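Long-range contacts in MymaA.19257.a.B3 (Mycobacterium marinum, PDB 6Q10), which is of unknown function but forms the soluble domain of a conserved, probably membrane-anchored secreted protein of mycobacteria, carrying a LytR_C family domain: residues G28-R33 with G55-T60; A86-V91 with D108-V113; D128-S133 with T145-I150. One frame throughout, in Å; residues are numbered along the deposited sequence.

Contact 1: G28-R33 with G55-T60; sequences GETKVR and GFTQPT
Val32 and Thr60 are joined by the one direct backbone hydrogen bond between residues 28-33 and 55-60: Thr60 N donates to Val32 O over 3.1 Å, with an N-H...O angle of 155° and the donor in the carbonyl plane. It marks the start of parallel pairing, for Arg33 and Thr60 form a parallel bridge with their CA atoms 4.6 Å apart.

Further back the chains part, and water takes over. Water 1 has three partners: it accepts from Val32 N and donates to Thr30 OG1 and to Thr57 O, the last at 2.6 Å. Water 2 donates to Thr30 O and accepts from Thr57 OG1 at 2.7 Å. Both peptide groups flanking Lys31 are thereby linked to Thr57. With chi1 at 61°, Thr30 OG1 lies between its own backbone N and carbonyl carbon, where it reaches water 1 and also bonds to Leu27 O.

Van der Waals contacts make up the rest. Two are apolar: Val32 CG2 approaches Phe56 CD2 obliquely, and Val32 CB meets Pro59 CB at 4.2 Å. In the others a hydroxyl packs on carbon. Thr30 OG1 sits at the edge of the Phe56 ring, near its plane, 3.5 Å from CD2. On the bridge, Arg33 and Thr60 run alongside each other in the same sense, Thr60 OG1 touching Arg33 CG at 3.3 Å; the extended arginine chain then leads off to a salt bridge with Asp111.

Gly55 ends helix 43-54 in a Schellman motif. Strands 32-36 and 60-63 are parallel neighbours joined through that helix, a right-handed beta-alpha-beta crossover. Val32, Phe56 and Pro59 pack on its Leu51, while Val32 and Phe56 also touch Val91 of helix 85-94.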
loop_
_atom_site.group_PDB
_atom_site.type_symbol
_atom_site.label_atom_id
_atom_site.label_comp_id
_atom_site.label_asym_id
_atom_site.label_seq_id
_atom_site.Cartn_x
_atom_site.Cartn_y
_atom_site.Cartn_z
ATOM N N GLY A 28 -12.688 0.455 3.125
ATOM C CA GLY A 28 -13.803 0.126 2.269
ATOM C C GLY A 28 -14.083 1.141 1.195
ATOM O O GLY A 28 -15.100 1.032 0.488
ATOM N N GLU A 29 -13.210 2.120 1.057
ATOM C CA GLU A 29 -13.329 3.175 0.069
ATOM C C GLU A 29 -12.084 3.221 -0.798
ATOM O O GLU A 29 -11.692 4.284 -1.274
ATOM C CB GLU A 29 -13.579 4.514 0.758
ATOM C CG GLU A 29 -14.978 4.561 1.328
ATOM C CD GLU A 29 -15.276 5.832 2.095
ATOM O OE1 GLU A 29 -14.386 6.706 2.209
ATOM O OE2 GLU A 29 -16.383 5.945 2.630
ATOM N N THR A 30 -11.439 2.069 -0.975
ATOM C CA THR A 30 -10.184 1.984 -1.703
ATOM C C THR A 30 -10.356 1.174 -2.979
ATOM O O THR A 30 -11.283 0.378 -3.116
ATOM C CB THR A 30 -9.059 1.344 -0.862
ATOM O OG1 THR A 30 -9.416 0.001 -0.504
ATOM C CG2 THR A 30 -8.740 2.163 0.408
ATOM N N LYS A 31 -9.432 1.384 -3.917
ATOM C CA LYS A 31 -9.400 0.668 -5.195
ATOM C C LYS A 31 -7.952 0.222 -5.408
ATOM O O LYS A 31 -7.176 0.908 -6.081
ATOM C CB LYS A 31 -9.893 1.551 -6.313
ATOM N N VAL A 32 -7.586 -0.935 -4.862
ATOM C CA VAL A 32 -6.209 -1.435 -4.885
ATOM C C VAL A 32 -6.056 -2.592 -5.863
ATOM O O VAL A 32 -6.902 -3.493 -5.926
ATOM C CB VAL A 32 -5.776 -1.877 -3.466
ATOM C CG1 VAL A 32 -4.391 -2.493 -3.460
ATOM C CG2 VAL A 32 -5.784 -0.689 -2.528
ATOM N N ARG A 33 -4.961 -2.566 -6.620
ATOM C CA ARG A 33 -4.538 -3.648 -7.495
ATOM C C ARG A 33 -3.222 -4.160 -6.951
ATOM O O ARG A 33 -2.311 -3.368 -6.744
ATOM C CB ARG A 33 -4.319 -3.175 -8.930
ATOM C CG ARG A 33 -5.463 -2.485 -9.579
ATOM C CD ARG A 33 -5.123 -2.340 -11.075
ATOM N NE ARG A 33 -6.086 -1.504 -11.788
ATOM C CZ ARG A 33 -5.978 -0.181 -11.922
ATOM N NH1 ARG A 33 -4.945 0.463 -11.389
ATOM N NH2 ARG A 33 -6.906 0.502 -12.578
ATOM N N GLY A 55 -10.135 -5.690 5.483
ATOM C CA GLY A 55 -11.194 -4.733 5.272
ATOM C C GLY A 55 -11.062 -3.894 4.024
ATOM O O GLY A 55 -11.951 -3.071 3.781
ATOM N N PHE A 56 -9.993 -4.053 3.232
ATOM C CA PHE A 56 -9.894 -3.343 1.957
ATOM C C PHE A 56 -10.934 -3.901 0.999
ATOM O O PHE A 56 -11.120 -5.109 0.924
ATOM C CB PHE A 56 -8.510 -3.505 1.325
ATOM C CG PHE A 56 -7.406 -2.729 2.013
ATOM C CD1 PHE A 56 -6.809 -3.226 3.175
ATOM C CD2 PHE A 56 -6.928 -1.537 1.468
ATOM C CE1 PHE A 56 -5.769 -2.508 3.790
ATOM C CE2 PHE A 56 -5.888 -0.836 2.102
ATOM C CZ PHE A 56 -5.312 -1.338 3.234
ATOM N N THR A 57 -11.614 -3.018 0.271
ATOM C CA THR A 57 -12.458 -3.468 -0.825
ATOM C C THR A 57 -11.661 -4.425 -1.686
ATOM O O THR A 57 -10.494 -4.170 -1.973
ATOM C CB THR A 57 -12.930 -2.274 -1.639
ATOM O OG1 THR A 57 -13.636 -1.392 -0.760
ATOM C CG2 THR A 57 -13.859 -2.731 -2.749
ATOM N N GLN A 58 -12.286 -5.546 -2.059
ATOM C CA GLN A 58 -11.565 -6.644 -2.692
ATOM C C GLN A 58 -10.546 -6.156 -3.717
ATOM O O GLN A 58 -10.928 -5.632 -4.771
ATOM C CB GLN A 58 -12.536 -7.604 -3.370
ATOM C CG GLN A 58 -11.857 -8.604 -4.307
ATOM C CD GLN A 58 -11.250 -9.785 -3.576
ATOM O OE1 GLN A 58 -11.945 -10.758 -3.278
ATOM N NE2 GLN A 58 -9.948 -9.721 -3.304
ATOM N N PRO A 59 -9.260 -6.322 -3.457
ATOM C CA PRO A 59 -8.264 -5.892 -4.438
ATOM C C PRO A 59 -8.186 -6.871 -5.589
ATOM O O PRO A 59 -8.600 -8.027 -5.495
ATOM C CB PRO A 59 -6.950 -5.878 -3.642
ATOM C CG PRO A 59 -7.365 -5.744 -2.260
ATOM C CD PRO A 59 -8.629 -6.535 -2.139
ATOM N N THR A 60 -7.646 -6.384 -6.694
ATOM C CA THR A 60 -7.419 -7.241 -7.849
ATOM C C THR A 60 -6.006 -7.829 -7.751
ATOM O O THR A 60 -5.192 -7.418 -6.907
ATOM C CB THR A 60 -7.614 -6.446 -9.138
ATOM O OG1 THR A 60 -6.514 -5.558 -9.322
ATOM C CG2 THR A 60 -8.887 -5.643 -9.091
HETATM O O HOH W 1 -9.064 -2.046 -2.455
HETATM O O HOH W 2 -14.047 0.521 -2.588
#

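Contact 2: A86-V91 with D108-V113; sequences ATAAAV and DSVDLV
Asp108 meets Thr87 through water 3, which donates to Asp108 O at 2.6 Å and lies 2.7 Å from Thr87 OG1, a hydrogen bond whose direction is not settled. The direct gap between Asp108 O and Thr87 OG1 is 4.5 Å, so the water is the polar link between the start of this segment and the helix.

Val110 follows, its CB directed at the helix. Its CG2 packs against Thr87 CG2 at 3.5 Å, the two side chains overlapping flank to flank and running in opposite senses. Thr87 CG2 stands anti to its backbone N (chi1 -67° for OG1), which turns the methyl to the valine and leaves OG1 for the water. The other branch, Val110 CG1, lies 4.2 Å from Ala88 CB; the CA atoms of Ala88 and Val110 are 6.2 Å apart, the closest CA pair here.

This is the helix-on-sheet packing of an alpha/beta domain: axes 8.8 Å apart at closest approach and 26° between N-to-C directions, nearly aligned. Strand 110-114 is an inner strand, and Ile78 of the neighbouring strand 76-80 touches both Ala88 and Val110.

Asp111 turns its side chain to the other face, where its OD2 forms a salt bridge with Arg105 NH2. Leu112 returns to the helix side and crosses Val91 obliquely, Val91 CG1 lying 4.0 Å from Leu112 CD1, with CD2 and CB little farther.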
loop_
_atom_site.group_PDB
_atom_site.type_symbol
_atom_site.label_atom_id
_atom_site.label_comp_id
_atom_site.label_asym_id
_atom_site.label_seq_id
_atom_site.Cartn_x
_atom_site.Cartn_y
_atom_site.Cartn_z
ATOM N N ALA A 86 -4.715 9.044 -0.497
ATOM C CA ALA A 86 -5.161 8.508 0.792
ATOM C C ALA A 86 -5.243 6.992 0.770
ATOM O O ALA A 86 -4.943 6.341 1.777
ATOM C CB ALA A 86 -6.514 9.102 1.192
ATOM N N THR A 87 -5.641 6.400 -0.362
ATOM C CA THR A 87 -5.575 4.958 -0.465
ATOM C C THR A 87 -4.145 4.468 -0.361
ATOM O O THR A 87 -3.862 3.486 0.336
ATOM C CB THR A 87 -6.205 4.512 -1.774
ATOM O OG1 THR A 87 -7.610 4.804 -1.706
ATOM C CG2 THR A 87 -6.011 3.022 -1.965
ATOM N N ALA A 88 -3.227 5.147 -1.039
ATOM C CA ALA A 88 -1.834 4.732 -0.953
ATOM C C ALA A 88 -1.331 4.811 0.486
ATOM O O ALA A 88 -0.564 3.950 0.928
ATOM C CB ALA A 88 -0.975 5.603 -1.868
ATOM N N ALA A 89 -1.785 5.820 1.240
ATOM C CA ALA A 89 -1.368 5.939 2.637
ATOM C C ALA A 89 -1.871 4.756 3.448
ATOM O O ALA A 89 -1.190 4.294 4.374
ATOM C CB ALA A 89 -1.889 7.245 3.229
ATOM N N ALA A 90 -3.098 4.293 3.150
ATOM C CA ALA A 90 -3.641 3.126 3.832
ATOM C C ALA A 90 -2.845 1.868 3.492
ATOM O O ALA A 90 -2.508 1.085 4.388
ATOM C CB ALA A 90 -5.130 2.942 3.461
ATOM N N VAL A 91 -2.548 1.660 2.201
ATOM C CA VAL A 91 -1.727 0.516 1.810
ATOM C C VAL A 91 -0.353 0.593 2.471
ATOM O O VAL A 91 0.209 -0.425 2.895
ATOM C CB VAL A 91 -1.608 0.445 0.278
ATOM C CG1 VAL A 91 -0.729 -0.738 -0.126
ATOM C CG2 VAL A 91 -3.012 0.294 -0.336
ATOM N N ASP A 108 -8.390 7.195 -8.983
ATOM C CA ASP A 108 -8.025 6.999 -7.590
ATOM C C ASP A 108 -7.502 5.594 -7.307
ATOM O O ASP A 108 -7.394 5.206 -6.139
ATOM C CB ASP A 108 -9.226 7.331 -6.689
ATOM C CG ASP A 108 -10.441 6.495 -7.001
ATOM O OD1 ASP A 108 -10.402 5.649 -7.916
ATOM O OD2 ASP A 108 -11.471 6.693 -6.329
ATOM N N SER A 109 -7.177 4.832 -8.346
ATOM C CA SER A 109 -6.677 3.490 -8.134
ATOM C C SER A 109 -5.242 3.548 -7.637
ATOM O O SER A 109 -4.498 4.510 -7.881
ATOM C CB SER A 109 -6.729 2.682 -9.426
ATOM O OG SER A 109 -5.837 3.224 -10.396
ATOM N N VAL A 110 -4.855 2.487 -6.942
ATOM C CA VAL A 110 -3.511 2.362 -6.394
ATOM C C VAL A 110 -2.988 0.960 -6.681
ATOM O O VAL A 110 -3.712 -0.027 -6.489
ATOM C CB VAL A 110 -3.552 2.630 -4.883
ATOM C CG1 VAL A 110 -2.190 2.330 -4.268
ATOM C CG2 VAL A 110 -3.975 4.088 -4.625
ATOM N N ASP A 111 -1.734 0.865 -7.143
ATOM C CA ASP A 111 -1.101 -0.429 -7.370
ATOM C C ASP A 111 -0.109 -0.716 -6.247
ATOM O O ASP A 111 0.812 0.072 -6.033
ATOM C CB ASP A 111 -0.373 -0.446 -8.710
ATOM C CG ASP A 111 -1.294 -0.144 -9.900
ATOM O OD1 ASP A 111 -2.504 -0.391 -9.792
ATOM O OD2 ASP A 111 -0.807 0.343 -10.938
ATOM N N LEU A 112 -0.280 -1.856 -5.561
ATOM C CA LEU A 112 0.710 -2.399 -4.637
ATOM C C LEU A 112 1.509 -3.425 -5.426
ATOM O O LEU A 112 0.961 -4.444 -5.858
ATOM C CB LEU A 112 0.045 -3.039 -3.421
ATOM C CG LEU A 112 1.010 -3.823 -2.542
ATOM C CD1 LEU A 112 2.131 -2.931 -1.968
ATOM C CD2 LEU A 112 0.176 -4.477 -1.421
ATOM N N VAL A 113 2.780 -3.110 -5.699
ATOM C CA VAL A 113 3.636 -3.923 -6.549
ATOM C C VAL A 113 4.574 -4.717 -5.657
ATOM O O VAL A 113 5.357 -4.128 -4.904
ATOM C CB VAL A 113 4.428 -3.049 -7.530
ATOM C CG1 VAL A 113 5.160 -3.954 -8.550
ATOM C CG2 VAL A 113 3.465 -2.095 -8.241
HETATM O O HOH W 3 -8.713 4.246 -4.063
#

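Contact 3: D128-S133 with T145-I150; sequences DAVLSS and TLIAKI
Val130 lies against three residues of helix 145-150: its CG2 meets Leu146, Ile150 and Ile147, its CG1 Ile147. CG2 is 3.8 Å from Leu146 CB, and here the valine and leucine pass flank against flank, heading opposite ways. With Ile147 the relation differs: the side chains cross at about a right angle, Val130 CG1 resting 3.9 Å from Ile147 CG1 and slightly farther from its CD1. The CA-CB bond of Ile147 does not aim at the other helix; with CG1 beside the backbone N (chi1 -68°), the branch is brought within contact of the valine. Ile150, one turn beyond Leu146, directs its CB at the partner helix and places CD1 4.0 Å from Val130 CG2.

The two helices are consecutive and lie near the C-terminus of the chain, joined by the loop between helices 125-132 and 144-153. Their segment axes approach to 10.0 Å with 135° between N-to-C directions, and the closest CA pair is Val130 with Ile147 at 7.1 Å. Contact is made entirely through aliphatic carbon, and 172 Å² is buried, summed over both sides.

Beside this, the Leu146 side chain passes toward Ala129, whose CB meets Leu146 CD1 at 3.7 Å. This border is less enclosed than Val130, both residues being partly exposed, and a bound 1,2-ethanediol, probably from the crystallisation liquor, lies near Ala129. Ser132 OG donates back to Ala129 O, three residues earlier. Val130 also touches Leu93 of helix 85-94. Lys149, which is exposed, forms a salt bridge with Asp126 of helix 125-132.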
loop_
_atom_site.group_PDB
_atom_site.type_symbol
_atom_site.label_atom_id
_atom_site.label_comp_id
_atom_site.label_asym_id
_atom_site.label_seq_id
_atom_site.Cartn_x
_atom_site.Cartn_y
_atom_site.Cartn_z
ATOM N N ASP A 128 -2.501 -2.160 13.790
ATOM C CA ASP A 128 -3.861 -2.630 14.016
ATOM C C ASP A 128 -4.732 -1.528 14.592
ATOM O O ASP A 128 -5.906 -1.409 14.224
ATOM C CB ASP A 128 -3.850 -3.847 14.929
ATOM C CG ASP A 128 -3.257 -5.076 14.253
ATOM O OD1 ASP A 128 -2.757 -4.966 13.105
ATOM O OD2 ASP A 128 -3.281 -6.159 14.877
ATOM N N ALA A 129 -4.172 -0.714 15.495
ATOM C CA ALA A 129 -4.916 0.418 16.036
ATOM C C ALA A 129 -5.305 1.390 14.938
ATOM O O ALA A 129 -6.457 1.840 14.866
ATOM C CB ALA A 129 -4.097 1.115 17.122
ATOM N N VAL A 130 -4.362 1.737 14.062
ATOM C CA VAL A 130 -4.702 2.663 12.984
ATOM C C VAL A 130 -5.750 2.039 12.057
ATOM O O VAL A 130 -6.726 2.700 11.671
ATOM C CB VAL A 130 -3.439 3.081 12.215
ATOM C CG1 VAL A 130 -3.799 4.005 11.023
ATOM C CG2 VAL A 130 -2.454 3.800 13.137
ATOM N N LEU A 131 -5.556 0.778 11.658
ATOM C CA LEU A 131 -6.520 0.150 10.738
ATOM C C LEU A 131 -7.933 0.139 11.324
ATOM O O LEU A 131 -8.905 0.321 10.594
ATOM C CB LEU A 131 -6.110 -1.278 10.376
ATOM C CG LEU A 131 -4.822 -1.435 9.581
ATOM C CD1 LEU A 131 -4.474 -2.902 9.449
ATOM C CD2 LEU A 131 -4.992 -0.795 8.193
ATOM N N SER A 132 -8.064 -0.044 12.641
ATOM C CA SER A 132 -9.395 -0.024 13.253
ATOM C C SER A 132 -10.114 1.314 13.035
ATOM O O SER A 132 -11.352 1.341 12.943
ATOM C CB SER A 132 -9.287 -0.362 14.746
ATOM O OG SER A 132 -8.764 0.715 15.505
ATOM N N SER A 133 -9.374 2.424 12.955
ATOM C CA SER A 133 -9.963 3.735 12.679
ATOM C C SER A 133 -10.352 3.927 11.227
ATOM O O SER A 133 -10.944 4.965 10.895
ATOM C CB SER A 133 -8.996 4.853 13.053
ATOM O OG SER A 133 -8.589 4.717 14.383
ATOM N N THR A 145 -0.101 10.355 15.656
ATOM C CA THR A 145 1.146 9.977 16.321
ATOM C C THR A 145 1.549 8.548 15.991
ATOM O O THR A 145 2.739 8.257 15.812
ATOM C CB THR A 145 1.014 10.123 17.842
ATOM O OG1 THR A 145 0.667 11.467 18.174
ATOM C CG2 THR A 145 2.324 9.741 18.532
ATOM N N LEU A 146 0.588 7.621 15.988
ATOM C CA LEU A 146 0.918 6.256 15.613
ATOM C C LEU A 146 1.320 6.186 14.161
ATOM O O LEU A 146 2.232 5.438 13.811
ATOM C CB LEU A 146 -0.255 5.304 15.858
ATOM C CG LEU A 146 -0.680 5.097 17.291
ATOM C CD1 LEU A 146 -1.769 4.049 17.273
ATOM C CD2 LEU A 146 0.480 4.665 18.155
ATOM N N ILE A 147 0.605 6.896 13.277
ATOM C CA ILE A 147 0.980 6.856 11.866
ATOM C C ILE A 147 2.414 7.330 11.696
ATOM O O ILE A 147 3.228 6.703 10.986
ATOM C CB ILE A 147 0.004 7.697 11.028
ATOM C CG1 ILE A 147 -1.350 7.015 11.033
ATOM C CG2 ILE A 147 0.541 7.859 9.606
ATOM C CD1 ILE A 147 -2.507 7.873 10.475
ATOM N N ALA A 148 2.739 8.458 12.327
ATOM C CA ALA A 148 4.098 8.974 12.258
ATOM C C ALA A 148 5.095 7.971 12.813
ATOM O O ALA A 148 6.141 7.740 12.198
ATOM C CB ALA A 148 4.191 10.304 13.002
ATOM N N LYS A 149 4.757 7.309 13.930
ATOM C CA LYS A 149 5.683 6.360 14.541
ATOM C C LYS A 149 5.924 5.153 13.642
ATOM O O LYS A 149 7.061 4.674 13.515
ATOM C CB LYS A 149 5.163 5.910 15.915
ATOM C CG LYS A 149 6.025 4.801 16.524
ATOM C CD LYS A 149 5.398 4.235 17.790
ATOM C CE LYS A 149 6.120 2.971 18.248
ATOM N NZ LYS A 149 5.405 2.317 19.377
ATOM N N ILE A 150 4.867 4.631 13.023
ATOM C CA ILE A 150 5.019 3.483 12.139
ATOM C C ILE A 150 6.029 3.795 11.050
ATOM O O ILE A 150 6.976 3.032 10.811
ATOM C CB ILE A 150 3.650 3.092 11.562
ATOM C CG1 ILE A 150 2.783 2.546 12.690
ATOM C CG2 ILE A 150 3.782 2.068 10.423
ATOM C CD1 ILE A 150 1.291 2.552 12.392
#

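Contacts 1 and 2 adjoin, their centres 9 Å apart, and share the sheet in which strands 32-36 and 110-114 are neighbours. Arg33 N to Val110 O and Arg33 O to Leu112 N, both 2.8 Å, are probable hydrogen bonds between them; Val32 CG2 against Val91 CG2 at 3.7 Å continues the packing beneath helix 85-94. Contact 3 stands apart, its centre about 19 Å from that of contact 1 and 16 Å from that of contact 2, with nearest atoms about 5 Å away in each case. Helix 85-94 spans the gap, as it takes part in contact 2 and touches Val130 through Leu93. The function is unknown, and no site can be assigned to these contacts.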